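Local structure of plasma serine protease inhibitor (Homo sapiens, 3DY0) at residues Ala41-Gly46 / Ile306-Met311; Val103-Thr108 / Ala159-Val164; Thr175-Lys180 / Leu265-Phe270; Pro198-Glu203 / Val317-Ser322. The protein inhibits serine proteases of blood plasma and other body fluids in a heparin-dependent manner, trapping them irreversibly as a serpin. All coordinates share one frame; numbering follows the deposited sequence.

Overall arrangement
Contacts 1 and 2 lie at one end of the serpin body, contacts 3 and 4 at the other. The centres of contacts 1 and 4 are about 39 Å apart, yet both use strand 307-319. Contacts 1 and 2 touch through Met42 and Met163. Contacts 3 and 4 almost coincide, with centres about 3 Å apart, and backbone bonds of strand 259-277 tie them together. Contacts 1, 3 and 4 are buried, while contact 2 is only partly buried. Contacts 1 and 2 are purely apolar, between aliphatic side chains and, in contact 1, a methionine methyl. Contact 3 adds an aromatic ring and contact 4 a thioether against a peptide group, both beside ionisable residues.

Contact 1. Residues Ala41-Gly46 / Ile306-Met311; sequences AMLSLG and IQVSEM
Leu43 touches two residues of the strand, Val308 and Met311, with one methyl for each. CD1 of Leu43 lies 4.0 Å from CG2 of Val308. CD2 of Leu43 lies 4.1 Å from CE of Met311. Both approaches are oblique, and no hydrogen bond crosses between the segments. The backbones stay well apart: the CA atoms of Leu43 and Val308 are 9.5 Å from each other, so side chains alone span the gap.

The torsions explain how the methyls meet. CG of Leu43 stands opposite its backbone N (chi1 -179°), which places the fork of the side chain over the strand. Met311 is extended through its first two torsions and then bends at chi3 (-74°), bringing CE round to the leucine. Val308 and Met311 are three residues apart and would point to opposite faces of a regular strand. Ser309 between them has helix-like backbone angles, and this irregularity lets both face the helix. OG of Ser309 hydrogen-bonds to the backbone O of Ile333.

On the helix, OG of Ser44 donates to O of Ala41 at 2.7 Å, close to the helix end.

Further out, Leu43 also packs on Phe334 of strand 323-335, and Met311 on Thr332 of the same strand. Val308 is backed by Val290 and Phe291. On the other flanks of helix 33-45, Ala41 meets Leu71 and Phe75 of helix 65-81, and Met42 meets Met113 and Tyr117 of helix 107-117. The helix thus lies between these two helices and the large beta sheet.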
loop_
_atom_site.group_PDB
_atom_site.type_symbol
_atom_site.label_atom_id
_atom_site.label_comp_id
_atom_site.label_asym_id
_atom_site.label_seq_id
_atom_site.Cartn_x
_atom_site.Cartn_y
_atom_site.Cartn_z
ATOM N N ALA A 41 8.294 7.548 6.651
ATOM C CA ALA A 41 9.431 8.409 6.351
ATOM C C ALA A 41 9.130 9.840 6.808
ATOM O O ALA A 41 9.983 10.508 7.393
ATOM C CB ALA A 41 9.726 8.384 4.857
ATOM N N MET A 42 7.919 10.319 6.537
ATOM C CA MET A 42 7.542 11.663 6.962
ATOM C C MET A 42 7.526 11.732 8.485
ATOM O O MET A 42 7.973 12.714 9.082
ATOM C CB MET A 42 6.160 12.031 6.408
ATOM C CG MET A 42 6.154 12.225 4.898
ATOM S SD MET A 42 4.594 12.871 4.262
ATOM C CE MET A 42 3.463 11.521 4.711
ATOM N N LEU A 43 7.011 10.682 9.111
ATOM C CA LEU A 43 6.946 10.630 10.564
ATOM C C LEU A 43 8.350 10.726 11.164
ATOM O O LEU A 43 8.546 11.379 12.191
ATOM C CB LEU A 43 6.263 9.333 11.013
ATOM C CG LEU A 43 6.085 9.098 12.516
ATOM C CD1 LEU A 43 5.300 10.251 13.139
ATOM C CD2 LEU A 43 5.356 7.780 12.737
ATOM N N SER A 44 9.331 10.098 10.517
ATOM C CA SER A 44 10.701 10.131 11.025
ATOM C C SER A 44 11.298 11.538 11.016
ATOM O O SER A 44 12.227 11.822 11.772
ATOM C CB SER A 44 11.609 9.178 10.227
ATOM O OG SER A 44 11.999 9.720 8.974
ATOM N N LEU A 45 10.763 12.421 10.178
ATOM C CA LEU A 45 11.280 13.785 10.102
ATOM C C LEU A 45 11.214 14.497 11.445
ATOM O O LEU A 45 12.077 15.320 11.763
ATOM C CB LEU A 45 10.503 14.600 9.068
ATOM C CG LEU A 45 10.749 14.267 7.594
ATOM C CD1 LEU A 45 9.786 15.081 6.733
ATOM C CD2 LEU A 45 12.202 14.572 7.223
ATOM N N GLY A 46 10.190 14.181 12.228
ATOM C CA GLY A 46 10.043 14.824 13.521
ATOM C C GLY A 46 10.260 13.895 14.696
ATOM O O GLY A 46 9.854 14.205 15.817
ATOM N N ILE A 306 3.268 14.345 23.284
ATOM C CA ILE A 306 2.784 14.169 21.918
ATOM C C ILE A 306 3.177 12.768 21.459
ATOM O O ILE A 306 4.327 12.352 21.609
ATOM C CB ILE A 306 3.382 15.214 20.944
ATOM C CG1 ILE A 306 2.793 15.006 19.543
ATOM C CG2 ILE A 306 4.902 15.104 20.914
ATOM C CD1 ILE A 306 3.244 16.028 18.516
ATOM N N GLN A 307 2.212 12.042 20.908
ATOM C CA GLN A 307 2.455 10.686 20.436
ATOM C C GLN A 307 1.449 10.355 19.352
ATOM O O GLN A 307 0.490 11.090 19.142
ATOM C CB GLN A 307 2.305 9.696 21.594
ATOM C CG GLN A 307 0.959 9.791 22.298
ATOM C CD GLN A 307 0.946 9.092 23.647
ATOM O OE1 GLN A 307 0.954 7.863 23.729
ATOM N NE2 GLN A 307 0.934 9.880 24.717
ATOM N N VAL A 308 1.675 9.249 18.656
ATOM C CA VAL A 308 0.763 8.827 17.610
ATOM C C VAL A 308 -0.232 7.859 18.234
ATOM O O VAL A 308 0.153 6.798 18.723
ATOM C CB VAL A 308 1.520 8.129 16.462
ATOM C CG1 VAL A 308 0.535 7.573 15.441
ATOM C CG2 VAL A 308 2.470 9.121 15.797
ATOM N N SER A 309 -1.504 8.243 18.238
ATOM C CA SER A 309 -2.552 7.399 18.804
ATOM C C SER A 309 -2.839 6.231 17.878
ATOM O O SER A 309 -3.052 5.104 18.327
ATOM C CB SER A 309 -3.830 8.214 19.032
ATOM O OG SER A 309 -4.226 8.906 17.863
ATOM N N GLU A 310 -2.848 6.499 16.579
ATOM C CA GLU A 310 -3.090 5.437 15.619
ATOM C C GLU A 310 -2.654 5.822 14.214
ATOM O O GLU A 310 -2.446 6.998 13.909
ATOM C CB GLU A 310 -4.573 5.038 15.633
ATOM C CG GLU A 310 -5.553 6.110 15.180
ATOM C CD GLU A 310 -6.993 5.756 15.529
ATOM O OE1 GLU A 310 -7.382 5.916 16.707
ATOM O OE2 GLU A 310 -7.736 5.306 14.632
ATOM N N MET A 311 -2.473 4.810 13.375
ATOM C CA MET A 311 -2.095 5.020 11.987
ATOM C C MET A 311 -3.038 4.127 11.205
ATOM O O MET A 311 -2.816 2.920 11.092
ATOM C CB MET A 311 -0.649 4.594 11.736
ATOM C CG MET A 311 -0.168 4.950 10.336
ATOM S SD MET A 311 1.503 4.395 9.966
ATOM C CE MET A 311 2.454 5.570 10.911
#

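Contact 2. Residues Val103-Thr108 / Ala159-Val164; sequences VDLQDT and AVVIMV
Val103 comes nearest to Val160, with 6.4 Å between their CA atoms, where an irregular segment leading into helix 107-117 passes strand 159-172 without a hydrogen bond between the two. Val103 splits its two methyls between neighbouring valines. CG1 of Val103 meets CG2 of Val161 at 3.8 Å. CG2 of Val103 presses on Val160, where its modelled distance to CB is 3.2 Å, tighter than usual carbon contact, so the detail there is doubtful. The side chain of Val103 crosses each of these valines at about a right angle.

Adjacent residues of a regular strand would turn their side chains to opposite faces. Here Val160 and Val161 both lie opposite Phe334 and form a classic beta bulge, which lets both reach Val103. The bulge sits where strand 159-172 pairs with strand 323-335. That strand is the part of the cleaved reactive centre loop that has inserted into the main serpin sheet.

Leu105 adds a looser touch: its CD2 reaches CG2 of Val161 at 4.2 Å. A chi1 of -60° swings the branch of the leucine in towards the strand. Leu105 also packs on Ile300 and on Thr99 of strand 90-99. Val161 touches Thr99 too. Beyond Leu105, Gln106 is the N-cap residue of helix 107-117, and its backbone bonds to that of Ile300.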
loop_
_atom_site.group_PDB
_atom_site.type_symbol
_atom_site.label_atom_id
_atom_site.label_comp_id
_atom_site.label_asym_id
_atom_site.label_seq_id
_atom_site.Cartn_x
_atom_site.Cartn_y
_atom_site.Cartn_z
ATOM N N VAL A 103 -2.110 23.780 18.238
ATOM C CA VAL A 103 -0.842 23.096 18.037
ATOM C C VAL A 103 0.220 23.995 17.425
ATOM O O VAL A 103 -0.047 24.752 16.491
ATOM C CB VAL A 103 -1.017 21.862 17.125
ATOM C CG1 VAL A 103 0.285 21.083 17.044
ATOM C CG2 VAL A 103 -2.131 20.987 17.654
ATOM N N ASP A 104 1.432 23.898 17.962
ATOM C CA ASP A 104 2.560 24.687 17.492
ATOM C C ASP A 104 3.624 23.750 16.924
ATOM O O ASP A 104 4.417 23.176 17.670
ATOM C CB ASP A 104 3.137 25.496 18.658
ATOM C CG ASP A 104 4.239 26.443 18.230
ATOM O OD1 ASP A 104 4.793 27.140 19.108
ATOM O OD2 ASP A 104 4.549 26.493 17.021
ATOM N N LEU A 105 3.637 23.590 15.603
ATOM C CA LEU A 105 4.607 22.712 14.958
ATOM C C LEU A 105 5.968 23.367 14.784
ATOM O O LEU A 105 6.062 24.578 14.591
ATOM C CB LEU A 105 4.088 22.263 13.590
ATOM C CG LEU A 105 2.775 21.476 13.584
ATOM C CD1 LEU A 105 2.451 21.043 12.164
ATOM C CD2 LEU A 105 2.895 20.269 14.495
ATOM N N GLN A 106 7.022 22.557 14.858
ATOM C CA GLN A 106 8.384 23.054 14.688
ATOM C C GLN A 106 8.552 23.581 13.267
ATOM O O GLN A 106 8.113 22.941 12.305
ATOM C CB GLN A 106 9.397 21.932 14.934
ATOM C CG GLN A 106 9.508 21.470 16.377
ATOM C CD GLN A 106 10.221 22.477 17.262
ATOM O OE1 GLN A 106 9.722 23.575 17.504
ATOM N NE2 GLN A 106 11.401 22.107 17.745
ATOM N N ASP A 107 9.190 24.742 13.138
ATOM C CA ASP A 107 9.419 25.355 11.831
ATOM C C ASP A 107 10.089 24.372 10.875
ATOM O O ASP A 107 9.689 24.232 9.717
ATOM C CB ASP A 107 10.336 26.583 11.948
ATOM C CG ASP A 107 9.732 27.712 12.767
ATOM O OD1 ASP A 107 8.548 27.630 13.157
ATOM O OD2 ASP A 107 10.463 28.700 13.011
ATOM N N THR A 108 11.120 23.697 11.375
ATOM C CA THR A 108 11.887 22.747 10.580
ATOM C C THR A 108 11.084 21.573 10.035
ATOM O O THR A 108 11.333 21.119 8.919
ATOM C CB THR A 108 13.079 22.205 11.387
ATOM O OG1 THR A 108 12.609 21.671 12.632
ATOM C CG2 THR A 108 14.080 23.316 11.663
ATOM N N ALA A 159 -7.405 14.580 19.211
ATOM C CA ALA A 159 -6.491 14.719 18.084
ATOM C C ALA A 159 -6.058 16.172 17.905
ATOM O O ALA A 159 -6.859 17.098 18.061
ATOM C CB ALA A 159 -7.156 14.205 16.808
ATOM N N VAL A 160 -4.785 16.367 17.575
ATOM C CA VAL A 160 -4.248 17.706 17.378
ATOM C C VAL A 160 -3.652 17.862 15.983
ATOM O O VAL A 160 -3.595 18.965 15.439
ATOM C CB VAL A 160 -3.167 18.029 18.432
ATOM C CG1 VAL A 160 -3.778 17.981 19.822
ATOM C CG2 VAL A 160 -2.014 17.044 18.326
ATOM N N VAL A 161 -3.214 16.746 15.408
ATOM C CA VAL A 161 -2.629 16.745 14.075
ATOM C C VAL A 161 -2.905 15.411 13.401
ATOM O O VAL A 161 -2.859 14.367 14.045
ATOM C CB VAL A 161 -1.082 16.903 14.109
ATOM C CG1 VAL A 161 -0.527 16.898 12.685
ATOM C CG2 VAL A 161 -0.688 18.184 14.838
ATOM N N ILE A 162 -3.210 15.454 12.113
ATOM C CA ILE A 162 -3.404 14.229 11.350
ATOM C C ILE A 162 -2.626 14.408 10.061
ATOM O O ILE A 162 -2.846 15.361 9.309
ATOM C CB ILE A 162 -4.890 13.940 11.026
ATOM C CG1 ILE A 162 -5.653 13.659 12.325
ATOM C CG2 ILE A 162 -4.985 12.722 10.091
ATOM C CD1 ILE A 162 -7.101 13.224 12.126
ATOM N N MET A 163 -1.687 13.496 9.830
ATOM C CA MET A 163 -0.855 13.528 8.636
ATOM C C MET A 163 -1.438 12.521 7.668
ATOM O O MET A 163 -1.654 11.364 8.027
ATOM C CB MET A 163 0.582 13.156 8.996
ATOM C CG MET A 163 1.530 13.128 7.815
ATOM S SD MET A 163 3.224 12.920 8.382
ATOM C CE MET A 163 3.143 11.253 9.044
ATOM N N VAL A 164 -1.694 12.968 6.447
ATOM C CA VAL A 164 -2.299 12.109 5.440
ATOM C C VAL A 164 -1.457 11.876 4.200
ATOM O O VAL A 164 -0.806 12.788 3.691
ATOM C CB VAL A 164 -3.650 12.707 4.965
ATOM C CG1 VAL A 164 -4.227 11.881 3.810
ATOM C CG2 VAL A 164 -4.625 12.778 6.130
#

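Contact 3. Residues Thr175-Lys180 / Leu265-Phe270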
loop_
_atom_site.group_PDB
_atom_site.type_symbol
_atom_site.label_atom_id
_atom_site.label_comp_id
_atom_site.label_asym_id
_atom_site.label_seq_id
_atom_site.Cartn_x
_atom_site.Cartn_y
_atom_site.Cartn_z
ATOM N N THR A 175 -3.578 -4.874 -23.122
ATOM C CA THR A 175 -4.489 -5.675 -23.931
ATOM C C THR A 175 -5.644 -6.071 -23.015
ATOM O O THR A 175 -5.448 -6.794 -22.039
ATOM C CB THR A 175 -3.812 -6.948 -24.459
ATOM O OG1 THR A 175 -2.720 -6.588 -25.315
ATOM C CG2 THR A 175 -4.813 -7.803 -25.232
ATOM N N SER A 176 -6.842 -5.592 -23.326
ATOM C CA SER A 176 -8.009 -5.894 -22.506
ATOM C C SER A 176 -8.487 -7.332 -22.657
ATOM O O SER A 176 -8.129 -8.026 -23.611
ATOM C CB SER A 176 -9.161 -4.955 -22.864
ATOM O OG SER A 176 -9.695 -5.283 -24.135
ATOM N N PHE A 177 -9.295 -7.770 -21.697
ATOM C CA PHE A 177 -9.876 -9.102 -21.720
ATOM C C PHE A 177 -11.172 -8.846 -22.490
ATOM O O PHE A 177 -11.759 -7.770 -22.364
ATOM C CB PHE A 177 -10.215 -9.568 -20.297
ATOM C CG PHE A 177 -9.027 -10.041 -19.499
ATOM C CD1 PHE A 177 -8.607 -11.367 -19.568
ATOM C CD2 PHE A 177 -8.338 -9.165 -18.665
ATOM C CE1 PHE A 177 -7.521 -11.813 -18.814
ATOM C CE2 PHE A 177 -7.250 -9.601 -17.907
ATOM C CZ PHE A 177 -6.842 -10.929 -17.982
ATOM N N ASN A 178 -11.617 -9.803 -23.298
ATOM C CA ASN A 178 -12.858 -9.607 -24.038
ATOM C C ASN A 178 -14.025 -9.977 -23.128
ATOM O O ASN A 178 -14.050 -11.064 -22.558
ATOM C CB ASN A 178 -12.883 -10.473 -25.299
ATOM C CG ASN A 178 -14.093 -10.194 -26.170
ATOM O OD1 ASN A 178 -15.234 -10.329 -25.730
ATOM N ND2 ASN A 178 -13.848 -9.797 -27.415
ATOM N N HIS A 179 -14.983 -9.064 -22.989
ATOM C CA HIS A 179 -16.146 -9.297 -22.137
ATOM C C HIS A 179 -16.877 -10.591 -22.480
ATOM O O HIS A 179 -17.453 -11.238 -21.602
ATOM C CB HIS A 179 -17.115 -8.114 -22.232
ATOM C CG HIS A 179 -16.676 -6.914 -21.453
ATOM N ND1 HIS A 179 -16.637 -6.895 -20.075
ATOM C CD2 HIS A 179 -16.240 -5.697 -21.857
ATOM C CE1 HIS A 179 -16.197 -5.719 -19.664
ATOM N NE2 HIS A 179 -15.949 -4.974 -20.726
ATOM N N LYS A 180 -16.849 -10.965 -23.754
ATOM C CA LYS A 180 -17.507 -12.183 -24.207
ATOM C C LYS A 180 -16.748 -13.414 -23.720
ATOM O O LYS A 180 -17.229 -14.540 -23.839
ATOM C CB LYS A 180 -17.592 -12.202 -25.737
ATOM N N LEU A 265 -5.016 -17.676 -20.383
ATOM C CA LEU A 265 -5.153 -17.179 -19.018
ATOM C C LEU A 265 -6.577 -16.939 -18.548
ATOM O O LEU A 265 -7.360 -16.285 -19.231
ATOM C CB LEU A 265 -4.363 -15.876 -18.859
ATOM C CG LEU A 265 -4.410 -15.211 -17.480
ATOM C CD1 LEU A 265 -3.681 -16.089 -16.466
ATOM C CD2 LEU A 265 -3.771 -13.831 -17.551
ATOM N N TYR A 266 -6.882 -17.463 -17.364
ATOM C CA TYR A 266 -8.188 -17.297 -16.739
ATOM C C TYR A 266 -7.926 -16.576 -15.422
ATOM O O TYR A 266 -7.227 -17.087 -14.554
ATOM C CB TYR A 266 -8.835 -18.662 -16.508
ATOM C CG TYR A 266 -9.350 -19.285 -17.790
ATOM C CD1 TYR A 266 -10.660 -19.067 -18.218
ATOM C CD2 TYR A 266 -8.513 -20.052 -18.597
ATOM C CE1 TYR A 266 -11.125 -19.598 -19.422
ATOM C CE2 TYR A 266 -8.966 -20.586 -19.802
ATOM C CZ TYR A 266 -10.271 -20.355 -20.208
ATOM O OH TYR A 266 -10.719 -20.876 -21.406
ATOM N N LEU A 267 -8.479 -15.375 -15.300
ATOM C CA LEU A 267 -8.283 -14.547 -14.117
ATOM C C LEU A 267 -9.619 -13.987 -13.665
ATOM O O LEU A 267 -10.370 -13.432 -14.462
ATOM C CB LEU A 267 -7.344 -13.387 -14.453
ATOM C CG LEU A 267 -6.988 -12.405 -13.337
ATOM C CD1 LEU A 267 -6.011 -13.057 -12.380
ATOM C CD2 LEU A 267 -6.360 -11.149 -13.947
ATOM N N PRO A 268 -9.921 -14.102 -12.372
ATOM C CA PRO A 268 -11.205 -13.572 -11.920
ATOM C C PRO A 268 -11.320 -12.057 -11.952
ATOM O O PRO A 268 -10.323 -11.334 -11.825
ATOM C CB PRO A 268 -11.298 -14.064 -10.473
ATOM C CG PRO A 268 -10.414 -15.267 -10.434
ATOM C CD PRO A 268 -9.255 -14.862 -11.301
ATOM N N LYS A 269 -12.544 -11.582 -12.152
ATOM C CA LYS A 269 -12.819 -10.155 -12.110
ATOM C C LYS A 269 -13.087 -10.023 -10.617
ATOM O O LYS A 269 -13.873 -10.795 -10.062
ATOM C CB LYS A 269 -14.085 -9.809 -12.894
ATOM C CG LYS A 269 -14.433 -8.326 -12.858
ATOM C CD LYS A 269 -15.865 -8.069 -13.293
ATOM C CE LYS A 269 -16.140 -8.595 -14.688
ATOM N NZ LYS A 269 -17.551 -8.339 -15.081
ATOM N N PHE A 270 -12.437 -9.076 -9.955
ATOM C CA PHE A 270 -12.629 -8.938 -8.527
ATOM C C PHE A 270 -12.377 -7.565 -7.954
ATOM O O PHE A 270 -11.767 -6.702 -8.583
ATOM C CB PHE A 270 -11.718 -9.943 -7.802
ATOM C CG PHE A 270 -10.242 -9.641 -7.947
ATOM C CD1 PHE A 270 -9.615 -8.727 -7.105
ATOM C CD2 PHE A 270 -9.491 -10.248 -8.950
ATOM C CE1 PHE A 270 -8.256 -8.417 -7.256
ATOM C CE2 PHE A 270 -8.136 -9.946 -9.111
ATOM C CZ PHE A 270 -7.518 -9.027 -8.261
#
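Phe177 carries the apolar part of the contact, meeting Leu265 and Leu267 with the far end of its ring. CZ of Phe177 lies 4.2 Å from CD2 of Leu265, which sits at the ring edge near its plane. The same CZ is 4.1 Å from CD2 of Leu267, which comes in obliquely. The two leucines are alternate residues of one strand and share nearly the same torsions, so the same methyl of each is offered to the ring. The chi1 of Phe177 (-78°) sets the ring beside the backbone N, from where it reaches across to the strand. A second ring, Trp173, meets Phe177 edge-to-face.

Hydrogen bonds work within and around the segments, not across them. OD1 of Asn178 accepts from N of Lys180 at 2.6 Å, with the donor in the carbonyl plane: an Asx turn. The backbone of Phe177 bonds to Glu321, and that of Leu267 to Met200 on strand 194-211. On the strand's other side, Leu265 and Tyr266 pair in parallel with a strand of the bound peptide.

Ionisable groups gather at the margin. His179 packs on Glu321. Lys269 forms at most a long, weak ion pair with Glu321, and the position of its end is doubtful because it is modelled in two conformers.

Trp173, packed edge-to-face on Phe177, and the glutamate and lysine at the base of the reactive centre loop are consistent with the serpin breach, where the loop begins to enter the main sheet.

Contact 4. Residues Pro198-Glu203 / Val317-Ser322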
loop_
_atom_site.group_PDB
_atom_site.type_symbol
_atom_site.label_atom_id
_atom_site.label_comp_id
_atom_site.label_asym_id
_atom_site.label_seq_id
_atom_site.Cartn_x
_atom_site.Cartn_y
_atom_site.Cartn_z
ATOM N N PRO A 198 -16.820 -14.312 -11.490
ATOM C CA PRO A 198 -16.808 -14.076 -12.935
ATOM C C PRO A 198 -15.350 -14.313 -13.324
ATOM O O PRO A 198 -14.465 -13.639 -12.804
ATOM C CB PRO A 198 -17.188 -12.599 -13.064
ATOM C CG PRO A 198 -17.794 -12.245 -11.722
ATOM C CD PRO A 198 -16.975 -13.047 -10.757
ATOM N N MET A 199 -15.097 -15.273 -14.204
ATOM C CA MET A 199 -13.727 -15.577 -14.610
ATOM C C MET A 199 -13.434 -15.018 -15.994
ATOM O O MET A 199 -14.047 -15.432 -16.981
ATOM C CB MET A 199 -13.510 -17.095 -14.605
ATOM C CG MET A 199 -12.074 -17.548 -14.839
ATOM S SD MET A 199 -10.976 -17.223 -13.431
ATOM C CE MET A 199 -11.547 -18.454 -12.260
ATOM N N MET A 200 -12.503 -14.072 -16.060
ATOM C CA MET A 200 -12.119 -13.461 -17.329
ATOM C C MET A 200 -11.125 -14.387 -18.002
ATOM O O MET A 200 -10.512 -15.227 -17.345
ATOM C CB MET A 200 -11.446 -12.106 -17.099
ATOM C CG MET A 200 -12.194 -11.188 -16.157
ATOM S SD MET A 200 -11.406 -9.574 -16.049
ATOM C CE MET A 200 -9.839 -9.991 -15.238
ATOM N N SER A 201 -10.962 -14.235 -19.309
ATOM C CA SER A 201 -10.016 -15.081 -20.018
ATOM C C SER A 201 -9.498 -14.456 -21.295
ATOM O O SER A 201 -10.208 -13.717 -21.976
ATOM C CB SER A 201 -10.652 -16.428 -20.357
ATOM O OG SER A 201 -11.647 -16.281 -21.353
ATOM N N ARG A 202 -8.244 -14.755 -21.614
ATOM C CA ARG A 202 -7.616 -14.234 -22.821
ATOM C C ARG A 202 -6.377 -15.054 -23.156
ATOM O O ARG A 202 -5.497 -15.227 -22.313
ATOM C CB ARG A 202 -7.231 -12.764 -22.628
ATOM C CG ARG A 202 -6.623 -12.120 -23.866
ATOM C CD ARG A 202 -5.170 -11.739 -23.649
ATOM N NE ARG A 202 -5.011 -10.589 -22.762
ATOM C CZ ARG A 202 -3.835 -10.090 -22.391
ATOM N NH1 ARG A 202 -2.712 -10.641 -22.827
ATOM N NH2 ARG A 202 -3.779 -9.038 -21.589
ATOM N N GLU A 203 -6.321 -15.572 -24.379
ATOM C CA GLU A 203 -5.178 -16.359 -24.813
ATOM C C GLU A 203 -4.245 -15.326 -25.428
ATOM O O GLU A 203 -4.650 -14.556 -26.302
ATOM C CB GLU A 203 -5.587 -17.398 -25.856
ATOM C CG GLU A 203 -4.469 -18.375 -26.189
ATOM C CD GLU A 203 -4.873 -19.397 -27.229
ATOM O OE1 GLU A 203 -5.848 -20.140 -26.987
ATOM O OE2 GLU A 203 -4.212 -19.458 -28.285
ATOM N N VAL A 317 -9.024 -2.102 -4.408
ATOM C CA VAL A 317 -8.629 -2.412 -5.774
ATOM C C VAL A 317 -9.795 -3.022 -6.535
ATOM O O VAL A 317 -10.597 -3.763 -5.968
ATOM C CB VAL A 317 -7.424 -3.393 -5.829
ATOM C CG1 VAL A 317 -7.804 -4.744 -5.252
ATOM C CG2 VAL A 317 -6.944 -3.534 -7.278
ATOM N N GLU A 318 -9.890 -2.674 -7.814
ATOM C CA GLU A 318 -10.920 -3.194 -8.703
ATOM C C GLU A 318 -10.187 -3.696 -9.935
ATOM O O GLU A 318 -9.437 -2.948 -10.560
ATOM C CB GLU A 318 -11.891 -2.089 -9.129
ATOM C CG GLU A 318 -12.582 -1.377 -7.986
ATOM C CD GLU A 318 -13.328 -0.138 -8.439
ATOM O OE1 GLU A 318 -13.926 0.543 -7.580
ATOM O OE2 GLU A 318 -13.318 0.159 -9.654
ATOM N N VAL A 319 -10.392 -4.963 -10.271
ATOM C CA VAL A 319 -9.766 -5.557 -11.445
ATOM C C VAL A 319 -10.873 -6.077 -12.345
ATOM O O VAL A 319 -11.711 -6.864 -11.907
ATOM C CB VAL A 319 -8.855 -6.748 -11.064
ATOM C CG1 VAL A 319 -8.483 -7.549 -12.314
ATOM C CG2 VAL A 319 -7.603 -6.234 -10.365
ATOM N N ASP A 320 -10.893 -5.622 -13.593
ATOM C CA ASP A 320 -11.898 -6.102 -14.530
ATOM C C ASP A 320 -11.324 -6.268 -15.930
ATOM O O ASP A 320 -10.110 -6.231 -16.118
ATOM C CB ASP A 320 -13.136 -5.192 -14.543
ATOM C CG ASP A 320 -12.821 -3.749 -14.888
ATOM O OD1 ASP A 320 -11.769 -3.475 -15.503
ATOM O OD2 ASP A 320 -13.659 -2.880 -14.550
ATOM N N GLU A 321 -12.194 -6.462 -16.914
ATOM C CA GLU A 321 -11.730 -6.678 -18.274
ATOM C C GLU A 321 -10.962 -5.522 -18.901
ATOM O O GLU A 321 -10.077 -5.740 -19.724
ATOM C CB GLU A 321 -12.914 -7.055 -19.177
ATOM C CG GLU A 321 -13.571 -8.382 -18.826
ATOM C CD GLU A 321 -14.696 -8.249 -17.812
ATOM O OE1 GLU A 321 -14.791 -7.198 -17.143
ATOM O OE2 GLU A 321 -15.486 -9.210 -17.683
ATOM N N SER A 322 -11.286 -4.294 -18.505
ATOM C CA SER A 322 -10.626 -3.122 -19.071
ATOM C C SER A 322 -9.308 -2.742 -18.403
ATOM O O SER A 322 -8.408 -2.225 -19.061
ATOM C CB SER A 322 -11.569 -1.916 -19.034
ATOM O OG SER A 322 -11.772 -1.472 -17.706
#
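Met200 makes the tight part of this contact by laying its sulfur on the peptide group that joins Asp320 to Glu321. SD of Met200 stands over one face of that group, 3.3 Å from C of Asp320 and equally far from N of Glu321. CG of Glu321 closes in on the same sulfur at 3.7 Å, and the buried Glu321 sets its OE2 against the hydroxyl of Thr182. A bend at chi3 (-67°) carries CE of Met200 on to CG1 of Val319, 4.0 Å away. The backbones form no hydrogen bond with each other here. Phe177 and Thr182 also pack on Met200. The peptide under the sulfur is held too, since O of Asp320 accepts from NE1 of Trp173.

The other side is looser and polar. Ser322 is exposed, while Asp320 and Glu318 are partly so. OD2 of Asp320 forms a salt bridge with Arg325, which also holds Glu318.

This turn leads from strand 307-319 into the inserted reactive centre loop. A neutral thioether covers its backbone. Asp320 pairs with a cation at the more open side, and buried Glu321 meets a hydroxyl. This is consistent with a turn held by sulfur packing and hydrogen bonds within, and by the Asp320-Arg325 salt bridge at its more open side.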